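Local coordinates for ABC transporter, substrate binding protein (Mannopine) (Agrobacterium fabrum, PDB 5L9S) that serves as the periplasmic solute-binding protein of an ABC transporter, probably capturing the opine mannopine for uptake into the cell, at residues V151-L156 and E164-L169. Residues are numbered along the deposited sequence; the frame is centred on the assembly and turned at random.
Sequences VLAAAL and EKLFPL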
loop_
_atom_site.group_PDB
_atom_site.type_symbol
_atom_site.label_atom_id
_atom_site.label_comp_id
_atom_site.label_asym_id
_atom_site.label_seq_id
_atom_site.Cartn_x
_atom_site.Cartn_y
_atom_site.Cartn_z
ATOM N N VAL A 151 -11.065 7.888 -0.372
ATOM C CA VAL A 151 -11.673 9.210 -0.559
ATOM C C VAL A 151 -12.820 9.361 0.476
ATOM O O VAL A 151 -12.932 10.404 1.126
ATOM C CB VAL A 151 -12.141 9.434 -2.025
ATOM C CG1 VAL A 151 -12.990 10.685 -2.167
ATOM C CG2 VAL A 151 -10.946 9.517 -2.960
ATOM N N LEU A 152 -13.632 8.298 0.639
ATOM C CA LEU A 152 -14.739 8.193 1.587
ATOM C C LEU A 152 -14.256 8.236 3.032
ATOM O O LEU A 152 -14.797 9.000 3.830
ATOM C CB LEU A 152 -15.545 6.902 1.311
ATOM C CG LEU A 152 -16.288 6.829 -0.053
ATOM C CD1 LEU A 152 -17.016 5.514 -0.202
ATOM C CD2 LEU A 152 -17.286 7.960 -0.208
ATOM N N ALA A 153 -13.204 7.450 3.358
ATOM C CA ALA A 153 -12.558 7.450 4.676
ATOM C C ALA A 153 -11.914 8.826 5.001
ATOM O O ALA A 153 -11.987 9.242 6.157
ATOM C CB ALA A 153 -11.532 6.328 4.768
ATOM N N ALA A 154 -11.335 9.552 4.000
ATOM C CA ALA A 154 -10.788 10.907 4.222
ATOM C C ALA A 154 -11.927 11.851 4.593
ATOM O O ALA A 154 -11.755 12.658 5.494
ATOM C CB ALA A 154 -10.072 11.428 2.980
ATOM N N ALA A 155 -13.107 11.704 3.943
ATOM C CA ALA A 155 -14.309 12.519 4.183
ATOM C C ALA A 155 -14.811 12.304 5.581
ATOM O O ALA A 155 -15.104 13.273 6.278
ATOM C CB ALA A 155 -15.398 12.181 3.171
ATOM N N LEU A 156 -14.863 11.037 6.014
ATOM C CA LEU A 156 -15.292 10.643 7.364
ATOM C C LEU A 156 -14.375 11.206 8.455
ATOM O O LEU A 156 -14.873 11.750 9.431
ATOM C CB LEU A 156 -15.430 9.117 7.481
ATOM C CG LEU A 156 -16.634 8.533 6.743
ATOM C CD1 LEU A 156 -16.338 7.114 6.239
ATOM C CD2 LEU A 156 -17.886 8.594 7.593
ATOM N N GLU A 164 -10.170 4.917 15.112
ATOM C CA GLU A 164 -10.525 3.659 15.784
ATOM C C GLU A 164 -11.993 3.253 15.511
ATOM O O GLU A 164 -12.321 2.064 15.525
ATOM C CB GLU A 164 -10.275 3.764 17.300
ATOM C CG GLU A 164 -8.880 4.247 17.687
ATOM C CD GLU A 164 -8.634 5.749 17.642
ATOM O OE1 GLU A 164 -7.483 6.143 17.339
ATOM O OE2 GLU A 164 -9.585 6.529 17.897
ATOM N N LYS A 165 -12.861 4.249 15.266
ATOM C CA LYS A 165 -14.279 4.078 14.971
ATOM C C LYS A 165 -14.594 4.237 13.457
ATOM O O LYS A 165 -15.774 4.287 13.080
ATOM C CB LYS A 165 -15.106 5.086 15.792
ATOM C CG LYS A 165 -15.112 4.855 17.309
ATOM C CD LYS A 165 -16.089 5.799 18.017
ATOM C CE LYS A 165 -16.298 5.436 19.473
ATOM N NZ LYS A 165 -17.431 6.187 20.085
ATOM N N LEU A 166 -13.548 4.294 12.597
ATOM C CA LEU A 166 -13.672 4.503 11.153
ATOM C C LEU A 166 -14.400 3.379 10.435
ATOM O O LEU A 166 -15.322 3.669 9.674
ATOM C CB LEU A 166 -12.305 4.799 10.498
ATOM C CG LEU A 166 -12.314 5.216 9.007
ATOM C CD1 LEU A 166 -13.109 6.498 8.760
ATOM C CD2 LEU A 166 -10.911 5.330 8.455
ATOM N N PHE A 167 -13.984 2.112 10.647
ATOM C CA PHE A 167 -14.606 0.936 10.015
ATOM C C PHE A 167 -15.629 0.271 10.957
ATOM O O PHE A 167 -15.299 0.082 12.129
ATOM C CB PHE A 167 -13.551 -0.074 9.547
ATOM C CG PHE A 167 -12.763 0.359 8.339
ATOM C CD1 PHE A 167 -13.248 0.135 7.057
ATOM C CD2 PHE A 167 -11.507 0.940 8.480
ATOM C CE1 PHE A 167 -12.508 0.521 5.938
ATOM C CE2 PHE A 167 -10.753 1.301 7.361
ATOM C CZ PHE A 167 -11.261 1.093 6.096
ATOM N N PRO A 168 -16.871 -0.072 10.509
ATOM C CA PRO A 168 -17.449 0.043 9.145
ATOM C C PRO A 168 -17.731 1.480 8.674
ATOM O O PRO A 168 -18.251 2.288 9.454
ATOM C CB PRO A 168 -18.733 -0.806 9.240
ATOM C CG PRO A 168 -19.129 -0.718 10.665
ATOM C CD PRO A 168 -17.831 -0.707 11.433
ATOM N N LEU A 169 -17.386 1.793 7.398
ATOM C CA LEU A 169 -17.573 3.128 6.825
ATOM C C LEU A 169 -19.035 3.507 6.659
ATOM O O LEU A 169 -19.805 2.764 6.038
ATOM C CB LEU A 169 -16.845 3.309 5.472
ATOM C CG LEU A 169 -15.336 3.043 5.347
ATOM C CD1 LEU A 169 -14.861 3.393 3.944
ATOM C CD2 LEU A 169 -14.538 3.857 6.330
#
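A small, buried contact between apolar side chains sets Ala-153 and Leu-156, with a lesser share from Leu-152, against Leu-166 and Leu-169 of the loop that joins helix 149-158 to helix 171-181. The CB of Leu-166 does not point at the helix; with CG anti to the backbone N (chi1 -173°) and beside the carbonyl carbon, the branched end of the side chain is brought toward it. Its two methyls divide between the helical partners: CD1 meets Leu-156 CB at 3.7 Å, while CD2 lies 3.9 Å from Ala-153 CB. Leu-169 reaches the same two residues from farther along the loop. Its CD2 comes within 3.7 Å of Leu-156 CD1, the two side chains meeting at a slant, and also packs more loosely on Ala-153 CB. The short methyl of Ala-153 is thus shared by Leu-166 and Leu-169. Leu-169 CD1 lies a wide 4.4 Å from Leu-152 CB. In this type 2 periplasmic binding protein, the two helices lie in sequence between strands 140-143 and 185-189, which pair in parallel. Helix 307-325, the last of the chain, touches both sides of the contact, with Leu-317 against Leu-152 and Trp-309 against Leu-169. One face of the Phe-167 ring carries Leu-169 CD2, 3.9 Å above the plane and displaced toward the rim. A cis peptide bond follows, leading into Pro-168.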